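Local coordinates for beta-phenylalanine aminotransferase (PDB 4AO9), which catalyses the pyridoxal-5'-phosphate-dependent transfer of the amino group of beta-phenylalanine, and probably of related beta-amino acids, to a keto-acid acceptor, at residues G76-L81 with Y101-A105; F92-T97 with R418-S424; M378-F382 with L400-L404. All coordinates share one frame; numbering follows the deposited sequence.

Interaction 1 of 3, residues G76-L81 with Y101-A105; sequences GEGAAL and YGHSA
The tip of a beta hairpin, a type II' turn from Glu77 to Ala80, is met here by the loop that leads into helix 106-117, with Gly78 facing Gly102, His103 and Ser104. Gly78 binds at both of its polar backbone atoms. Its N donates to Ser104 OG over 2.9 Å in a nearly straight bond (165° at the hydrogen), and its O accepts from His103 N at 2.8 Å. Ser104 can serve because its chi1 of 60° sets OG between its own backbone N and carbonyl carbon, where it also brushes Glu77 CG at 3.6 Å. Three glycines fit this close approach. Gly78 takes the positive phi that the second position of a type II' turn demands, and Gly102 likewise has positive phi. A CB on Gly76 would run into His103 CB, and one on Gly102 would strike Gly78 O. Beside the turn the imidazole of His103 lies flat against Leu81, whose CD2 stands over the ring face 3.5 Å from its centroid, only 13° off the normal, in a CH-pi contact. Both ring nitrogens are used elsewhere, NE2 by Asp91 and ND1 by the carbonyl of Ile120 of the second subunit. Two such acceptors are likely to favour a protonated ring, and the histidine becomes a bridge across the dimer interface. Around the contact, strand 80-83 pairs with strand 88-91 on the side away from strand 72-77, Leu122 of the second subunit packs on Leu81, and Ala105 holds the N-cap position of helix 106-117.

Interaction 2 of 3, residues F92-T97 with R418-S424; sequences FIAEYT and RGFVVLS
Val422 and Phe420 form the apolar centre together with Ile93 and Thr97. Val422 CB sits tightly against Ile93 O at 3.3 Å; both methyls of its beta-branch lie near that oxygen, with CG1 also reaching Thr97 CA, while Thr97 CG2 meets Phe420 CZ at 3.5 Å. Ile93 CD1 is wedged between two aromatics: it rests over the centre of the Tyr96 ring and touches Phe420 CD2 at 3.7 Å. Tyr96 CD2 comes to the edge of the Phe420 ring, in its plane. Beyond these, Val422 N donates to Phe92 O (2.9 Å), fixing the loop to the strand. At the polar rim Arg418 CG lies between its backbone N and carbonyl carbon (chi1 76°), and the chain runs extended to NE, bringing the guanidinium face to the Tyr96 edge, CE2 3.7 Å from CZ with the planes 73° apart. A water joins Tyr96 OH to Arg418 N. With an alanine at Arg418 the guanidinium face is gone from the CD2-CE2 edge of Tyr96, and the ring would probably be freer to shift against Phe420. Thr97 touches Lys287 about 6 Å from the bound pyridoxal phosphate; such loop-on-strand packing beside the cofactor is in keeping with the fold type I architecture of class-III aminotransferases.

Interaction 3 of 3, residues M378-F382 with L400-L404; sequences MNAHF and LRQLL
Polar and apolar contacts divide the work between strand 378-381, with Phe382 just after it, and helix 400-404; the two segments run 9.8 Å apart at closest approach, their axes at 119°. The polar group centres on Ala380 O. Arg401 NH2 donates to it over 3.1 Å, arriving in the carbonyl plane, and Asn379 ND2 reaches the same oxygen at 3.0 Å from a position tilted out of that plane. Sharing one acceptor draws the two donors together, ND2 of Asn379 and NH2 of Arg401 being 3.2 Å apart without bonding to each other. Arginine suits the helix position because its long chain, bent at chi3 (146°), can leave the helix surface and reach the strand backbone. The His381 ring runs alongside the guanidinium, pointing the same way, and its NE2 is bonded to Gly234 O.

The apolar group is led by Phe382. With CG anti to its carbonyl carbon (chi1 -65°), the ring is laid against the first turn of the segment: Leu400 CB stands over one face in a CH-pi contact, 3.8 Å from the centroid and displaced toward the rim, and Leu404 CB meets the edge at 4.3 Å from CZ. Farther along the strand Ala380 CB touches Leu404 CD2 at 3.9 Å, a small residue suiting the close approach of the leucine. Phe442 of helix 429-445 packs on both Phe382 and Leu404, extending this apolar layer.

Chemically, a buried strand carbonyl here takes two side-chain N-H groups, one of them from a cation; the positive charge would probably polarise that C=O, and the directional bonds to Ala380 O complement the less directional packing of Phe382 and Ala380 on the leucines.

From the N terminus, the hairpin at 76-81 comes first, and interaction 1 closes a short loop at 101-105. Before it closes, 92-97 has already passed, and this segment waits for 418-424 near the C-terminal end, so interactions 1 and 2 cross. They also touch, Ala79 CB lying 4.0 Å from Ser424 OG, and both reach the second subunit. Interaction 3 joins 378-382 to 400-404 and is nested wholly within the long loop of interaction 2. Strands 377-381 and 420-422 are neighbours in one antiparallel sheet, which links interactions 2 and 3 directly. Together the contacts run from the N-terminal hairpin at the dimer interface, past the cofactor, to helix 398-410.

Interaction 1 of 3, residues G76-L81 with Y101-A105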
loop_
_atom_site.group_PDB
_atom_site.type_symbol
_atom_site.label_atom_id
_atom_site.label_comp_id
_atom_site.label_asym_id
_atom_site.label_seq_id
_atom_site.Cartn_x
_atom_site.Cartn_y
_atom_site.Cartn_z
ATOM N N GLY A 76 11.720 -19.294 -8.159
ATOM C CA GLY A 76 12.899 -18.457 -8.384
ATOM C C GLY A 76 14.009 -18.824 -7.420
ATOM O O GLY A 76 13.748 -19.226 -6.282
ATOM N N GLU A 77 15.250 -18.677 -7.878
ATOM C CA GLU A 77 16.431 -18.921 -7.043
ATOM C C GLU A 77 17.557 -18.055 -7.569
ATOM O O GLU A 77 17.852 -18.098 -8.754
ATOM C CB GLU A 77 16.844 -20.393 -7.113
ATOM C CG GLU A 77 17.956 -20.748 -6.138
ATOM C CD GLU A 77 18.383 -22.195 -6.233
ATOM O OE1 GLU A 77 17.614 -23.022 -6.781
ATOM O OE2 GLU A 77 19.493 -22.504 -5.749
ATOM N N GLY A 78 18.173 -17.262 -6.702
ATOM C CA GLY A 78 19.190 -16.311 -7.164
ATOM C C GLY A 78 18.593 -15.417 -8.236
ATOM O O GLY A 78 17.507 -14.868 -8.052
ATOM N N ALA A 79 19.282 -15.285 -9.365
ATOM C CA ALA A 79 18.767 -14.525 -10.502
ATOM C C ALA A 79 18.180 -15.439 -11.588
ATOM O O ALA A 79 18.160 -15.080 -12.769
ATOM C CB ALA A 79 19.861 -13.601 -11.072
ATOM N N ALA A 80 17.693 -16.614 -11.179
ATOM C CA ALA A 80 17.002 -17.537 -12.086
ATOM C C ALA A 80 15.511 -17.641 -11.773
ATOM O O ALA A 80 15.100 -17.585 -10.600
ATOM C CB ALA A 80 17.645 -18.919 -12.036
ATOM N N LEU A 81 14.709 -17.760 -12.829
ATOM C CA LEU A 81 13.267 -17.989 -12.714
ATOM C C LEU A 81 12.861 -19.181 -13.565
ATOM O O LEU A 81 13.416 -19.396 -14.646
ATOM C CB LEU A 81 12.467 -16.745 -13.155
ATOM C CG LEU A 81 12.563 -15.506 -12.257
ATOM C CD1 LEU A 81 11.988 -14.286 -12.957
ATOM C CD2 LEU A 81 11.858 -15.735 -10.926
ATOM N N TYR A 101 17.924 -8.177 -4.701
ATOM C CA TYR A 101 18.598 -9.234 -3.937
ATOM C C TYR A 101 18.471 -10.599 -4.594
ATOM O O TYR A 101 19.010 -11.589 -4.090
ATOM C CB TYR A 101 18.034 -9.300 -2.510
ATOM C CG TYR A 101 17.931 -7.945 -1.857
ATOM C CD1 TYR A 101 19.046 -7.339 -1.293
ATOM C CD2 TYR A 101 16.716 -7.253 -1.840
ATOM C CE1 TYR A 101 18.947 -6.077 -0.698
ATOM C CE2 TYR A 101 16.621 -5.989 -1.254
ATOM C CZ TYR A 101 17.735 -5.424 -0.687
ATOM O OH TYR A 101 17.628 -4.171 -0.119
ATOM N N GLY A 102 17.758 -10.651 -5.716
ATOM C CA GLY A 102 17.395 -11.930 -6.318
ATOM C C GLY A 102 16.222 -12.568 -5.586
ATOM O O GLY A 102 15.590 -11.962 -4.703
ATOM N N HIS A 103 15.944 -13.820 -5.928
ATOM C CA HIS A 103 14.694 -14.458 -5.505
ATOM C C HIS A 103 14.765 -15.289 -4.238
ATOM O O HIS A 103 13.734 -15.737 -3.752
ATOM C CB HIS A 103 14.127 -15.270 -6.673
ATOM C CG HIS A 103 13.930 -14.438 -7.896
ATOM N ND1 HIS A 103 12.950 -13.472 -7.976
ATOM C CD2 HIS A 103 14.644 -14.351 -9.044
ATOM C CE1 HIS A 103 13.045 -12.850 -9.139
ATOM N NE2 HIS A 103 14.069 -13.363 -9.805
ATOM N N SER A 104 15.966 -15.467 -3.690
ATOM C CA SER A 104 16.155 -16.413 -2.588
ATOM C C SER A 104 17.304 -16.074 -1.653
ATOM O O SER A 104 17.926 -16.973 -1.095
ATOM C CB SER A 104 16.359 -17.829 -3.142
ATOM O OG SER A 104 17.497 -17.881 -3.981
ATOM N N ALA A 105 17.585 -14.791 -1.469
ATOM C CA ALA A 105 18.684 -14.384 -0.595
ATOM C C ALA A 105 18.462 -14.905 0.827
ATOM O O ALA A 105 17.442 -14.607 1.433
ATOM C CB ALA A 105 18.822 -12.859 -0.604
#

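Interaction 2 of 3, residues F92-T97 with R418-S424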
loop_
_atom_site.group_PDB
_atom_site.type_symbol
_atom_site.label_atom_id
_atom_site.label_comp_id
_atom_site.label_asym_id
_atom_site.label_seq_id
_atom_site.Cartn_x
_atom_site.Cartn_y
_atom_site.Cartn_z
ATOM N N PHE A 92 16.329 -10.790 -16.065
ATOM C CA PHE A 92 16.786 -9.434 -16.357
ATOM C C PHE A 92 15.724 -8.366 -16.115
ATOM O O PHE A 92 15.764 -7.290 -16.705
ATOM C CB PHE A 92 17.339 -9.355 -17.792
ATOM C CG PHE A 92 18.748 -9.843 -17.911
ATOM C CD1 PHE A 92 19.023 -11.204 -18.009
ATOM C CD2 PHE A 92 19.809 -8.937 -17.873
ATOM C CE1 PHE A 92 20.336 -11.651 -18.096
ATOM C CE2 PHE A 92 21.117 -9.376 -17.967
ATOM C CZ PHE A 92 21.381 -10.736 -18.070
ATOM N N ILE A 93 14.789 -8.660 -15.220
ATOM C CA ILE A 93 13.768 -7.667 -14.846
ATOM C C ILE A 93 13.636 -7.489 -13.313
ATOM O O ILE A 93 13.346 -6.391 -12.833
ATOM C CB ILE A 93 12.414 -7.933 -15.598
ATOM C CG1 ILE A 93 11.322 -6.943 -15.184
ATOM C CG2 ILE A 93 11.951 -9.369 -15.395
ATOM C CD1 ILE A 93 11.665 -5.466 -15.454
ATOM N N ALA A 94 13.836 -8.556 -12.547
ATOM C CA ALA A 94 14.005 -8.455 -11.089
ATOM C C ALA A 94 12.971 -7.568 -10.387
ATOM O O ALA A 94 13.320 -6.582 -9.720
ATOM C CB ALA A 94 15.452 -8.013 -10.754
ATOM N N GLU A 95 11.701 -7.938 -10.562
ATOM C CA GLU A 95 10.559 -7.274 -9.932
ATOM C C GLU A 95 10.570 -5.761 -10.142
ATOM O O GLU A 95 10.280 -4.983 -9.234
ATOM C CB GLU A 95 10.453 -7.675 -8.456
ATOM C CG GLU A 95 9.035 -7.545 -7.875
ATOM C CD GLU A 95 8.038 -8.456 -8.554
ATOM O OE1 GLU A 95 7.458 -8.062 -9.580
ATOM O OE2 GLU A 95 7.817 -9.573 -8.053
ATOM N N TYR A 96 10.914 -5.358 -11.363
ATOM C CA TYR A 96 10.855 -3.952 -11.757
ATOM C C TYR A 96 11.671 -3.084 -10.801
ATOM O O TYR A 96 11.254 -1.995 -10.423
ATOM C CB TYR A 96 9.384 -3.481 -11.914
ATOM C CG TYR A 96 8.789 -4.017 -13.203
ATOM C CD1 TYR A 96 8.307 -5.329 -13.289
ATOM C CD2 TYR A 96 8.780 -3.240 -14.358
ATOM C CE1 TYR A 96 7.808 -5.840 -14.496
ATOM C CE2 TYR A 96 8.275 -3.737 -15.554
ATOM C CZ TYR A 96 7.795 -5.033 -15.615
ATOM O OH TYR A 96 7.317 -5.520 -16.806
ATOM N N THR A 97 12.844 -3.615 -10.439
ATOM C CA THR A 97 13.862 -3.014 -9.544
ATOM C C THR A 97 13.713 -3.349 -8.061
ATOM O O THR A 97 14.651 -3.142 -7.297
ATOM C CB THR A 97 14.082 -1.474 -9.701
ATOM O OG1 THR A 97 13.053 -0.758 -9.002
ATOM C CG2 THR A 97 14.128 -1.038 -11.161
ATOM N N ARG A 418 8.193 -4.269 -21.981
ATOM C CA ARG A 418 8.515 -2.893 -22.367
ATOM C C ARG A 418 9.998 -2.658 -22.678
ATOM O O ARG A 418 10.360 -1.553 -23.053
ATOM C CB ARG A 418 7.974 -1.868 -21.350
ATOM C CG ARG A 418 8.740 -1.746 -20.038
ATOM C CD ARG A 418 7.934 -0.917 -19.021
ATOM N NE ARG A 418 8.744 -0.542 -17.861
ATOM C CZ ARG A 418 8.256 -0.222 -16.666
ATOM N NH1 ARG A 418 6.939 -0.238 -16.441
ATOM N NH2 ARG A 418 9.084 0.100 -15.682
ATOM N N GLY A 419 10.836 -3.686 -22.525
ATOM C CA GLY A 419 12.262 -3.579 -22.852
ATOM C C GLY A 419 13.128 -3.065 -21.711
ATOM O O GLY A 419 14.298 -2.754 -21.908
ATOM N N PHE A 420 12.535 -2.960 -20.523
ATOM C CA PHE A 420 13.221 -2.538 -19.296
ATOM C C PHE A 420 14.129 -3.656 -18.784
ATOM O O PHE A 420 13.668 -4.773 -18.561
ATOM C CB PHE A 420 12.140 -2.195 -18.258
ATOM C CG PHE A 420 12.636 -1.592 -16.962
ATOM C CD1 PHE A 420 13.796 -0.814 -16.881
ATOM C CD2 PHE A 420 11.870 -1.762 -15.804
ATOM C CE1 PHE A 420 14.184 -0.235 -15.646
ATOM C CE2 PHE A 420 12.241 -1.174 -14.585
ATOM C CZ PHE A 420 13.404 -0.411 -14.504
ATOM N N VAL A 421 15.418 -3.345 -18.641
ATOM C CA VAL A 421 16.438 -4.278 -18.184
ATOM C C VAL A 421 16.944 -3.829 -16.824
ATOM O O VAL A 421 17.305 -2.666 -16.643
ATOM C CB VAL A 421 17.617 -4.321 -19.183
ATOM C CG1 VAL A 421 18.794 -5.136 -18.632
ATOM C CG2 VAL A 421 17.146 -4.882 -20.512
ATOM N N VAL A 422 16.959 -4.757 -15.868
ATOM C CA VAL A 422 17.256 -4.427 -14.476
ATOM C C VAL A 422 18.272 -5.426 -13.946
ATOM O O VAL A 422 17.987 -6.623 -13.905
ATOM C CB VAL A 422 15.968 -4.530 -13.602
ATOM C CG1 VAL A 422 16.262 -4.279 -12.123
ATOM C CG2 VAL A 422 14.877 -3.573 -14.094
ATOM N N LEU A 423 19.442 -4.944 -13.542
ATOM C CA LEU A 423 20.430 -5.827 -12.926
ATOM C C LEU A 423 20.087 -6.076 -11.464
ATOM O O LEU A 423 19.548 -5.199 -10.767
ATOM C CB LEU A 423 21.848 -5.249 -13.062
ATOM C CG LEU A 423 22.657 -5.560 -14.332
ATOM C CD1 LEU A 423 21.834 -5.846 -15.612
ATOM C CD2 LEU A 423 23.725 -4.517 -14.565
ATOM N N SER A 424 20.349 -7.300 -11.021
ATOM C CA SER A 424 20.253 -7.673 -9.616
ATOM C C SER A 424 21.582 -8.273 -9.163
ATOM O O SER A 424 22.408 -8.664 -10.000
ATOM C CB SER A 424 19.091 -8.646 -9.397
ATOM O OG SER A 424 19.227 -9.791 -10.224
HETATM O O HOH W 1 6.833 -4.212 -19.355
#

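Interaction 3 of 3, residues M378-F382 with L400-L404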
loop_
_atom_site.group_PDB
_atom_site.type_symbol
_atom_site.label_atom_id
_atom_site.label_comp_id
_atom_site.label_asym_id
_atom_site.label_seq_id
_atom_site.Cartn_x
_atom_site.Cartn_y
_atom_site.Cartn_z
ATOM N N MET A 378 18.351 0.036 -17.483
ATOM C CA MET A 378 18.341 0.512 -18.870
ATOM C C MET A 378 17.097 0.029 -19.601
ATOM O O MET A 378 16.376 -0.830 -19.101
ATOM C CB MET A 378 19.621 0.085 -19.610
ATOM C CG MET A 378 19.802 -1.413 -19.677
ATOM S SD MET A 378 21.491 -1.939 -20.031
ATOM C CE MET A 378 22.225 -1.791 -18.406
ATOM N N ASN A 379 16.844 0.569 -20.786
ATOM C CA ASN A 379 15.648 0.218 -21.545
ATOM C C ASN A 379 15.940 0.227 -23.038
ATOM O O ASN A 379 16.511 1.198 -23.548
ATOM C CB ASN A 379 14.522 1.218 -21.220
ATOM C CG ASN A 379 13.115 0.618 -21.320
ATOM O OD1 ASN A 379 12.370 0.614 -20.334
ATOM N ND2 ASN A 379 12.735 0.133 -22.504
ATOM N N ALA A 380 15.544 -0.849 -23.721
ATOM C CA ALA A 380 15.651 -0.948 -25.178
ATOM C C ALA A 380 14.625 -0.024 -25.829
ATOM O O ALA A 380 13.473 0.045 -25.386
ATOM C CB ALA A 380 15.419 -2.382 -25.622
ATOM N N HIS A 381 15.040 0.695 -26.870
ATOM C CA HIS A 381 14.124 1.512 -27.667
ATOM C C HIS A 381 14.470 1.363 -29.135
ATOM O O HIS A 381 15.641 1.414 -29.503
ATOM C CB HIS A 381 14.209 2.996 -27.292
ATOM C CG HIS A 381 13.846 3.287 -25.867
ATOM N ND1 HIS A 381 12.567 3.138 -25.379
ATOM C CD2 HIS A 381 14.598 3.727 -24.833
ATOM C CE1 HIS A 381 12.549 3.464 -24.098
ATOM N NE2 HIS A 381 13.766 3.828 -23.742
ATOM N N PHE A 382 13.447 1.185 -29.964
ATOM C CA PHE A 382 13.641 1.116 -31.414
ATOM C C PHE A 382 13.478 2.490 -32.057
ATOM O O PHE A 382 12.523 2.759 -32.784
ATOM C CB PHE A 382 12.728 0.060 -32.030
ATOM C CG PHE A 382 13.063 -1.328 -31.581
ATOM C CD1 PHE A 382 14.099 -2.037 -32.190
ATOM C CD2 PHE A 382 12.382 -1.906 -30.515
ATOM C CE1 PHE A 382 14.429 -3.316 -31.764
ATOM C CE2 PHE A 382 12.702 -3.180 -30.081
ATOM C CZ PHE A 382 13.726 -3.889 -30.700
ATOM N N LEU A 400 7.946 -4.469 -32.439
ATOM C CA LEU A 400 9.371 -4.750 -32.333
ATOM C C LEU A 400 9.781 -5.081 -30.900
ATOM O O LEU A 400 10.595 -5.973 -30.681
ATOM C CB LEU A 400 10.209 -3.590 -32.894
ATOM C CG LEU A 400 10.000 -3.265 -34.376
ATOM C CD1 LEU A 400 10.839 -2.070 -34.775
ATOM C CD2 LEU A 400 10.323 -4.468 -35.259
ATOM N N ARG A 401 9.217 -4.358 -29.931
ATOM C CA ARG A 401 9.418 -4.689 -28.518
ATOM C C ARG A 401 8.920 -6.103 -28.205
ATOM O O ARG A 401 9.559 -6.840 -27.450
ATOM C CB ARG A 401 8.710 -3.675 -27.611
ATOM C CG ARG A 401 9.262 -2.251 -27.700
ATOM C CD ARG A 401 8.850 -1.450 -26.466
ATOM N NE ARG A 401 9.867 -0.478 -26.044
ATOM C CZ ARG A 401 9.684 0.398 -25.056
ATOM N NH1 ARG A 401 8.538 0.430 -24.383
ATOM N NH2 ARG A 401 10.647 1.240 -24.730
ATOM N N GLN A 402 7.786 -6.480 -28.799
ATOM C CA GLN A 402 7.248 -7.831 -28.592
ATOM C C GLN A 402 8.179 -8.882 -29.190
ATOM O O GLN A 402 8.487 -9.889 -28.548
ATOM C CB GLN A 402 5.841 -7.970 -29.173
ATOM C CG GLN A 402 4.796 -7.086 -28.532
ATOM C CD GLN A 402 3.422 -7.359 -29.090
ATOM O OE1 GLN A 402 2.824 -8.409 -28.820
ATOM N NE2 GLN A 402 2.909 -6.423 -29.872
ATOM N N LEU A 403 8.640 -8.646 -30.418
ATOM C CA LEU A 403 9.565 -9.580 -31.058
ATOM C C LEU A 403 10.832 -9.776 -30.223
ATOM O O LEU A 403 11.292 -10.903 -30.051
ATOM C CB LEU A 403 9.893 -9.146 -32.501
ATOM C CG LEU A 403 8.729 -9.246 -33.508
ATOM C CD1 LEU A 403 9.076 -8.608 -34.855
ATOM C CD2 LEU A 403 8.280 -10.684 -33.731
ATOM N N LEU A 404 11.369 -8.680 -29.681
ATOM C CA LEU A 404 12.524 -8.749 -28.773
ATOM C C LEU A 404 12.238 -9.598 -27.536
ATOM O O LEU A 404 13.030 -10.476 -27.180
ATOM C CB LEU A 404 12.964 -7.341 -28.338
ATOM C CG LEU A 404 14.135 -7.300 -27.341
ATOM C CD1 LEU A 404 15.412 -7.939 -27.905
ATOM C CD2 LEU A 404 14.404 -5.858 -26.949
#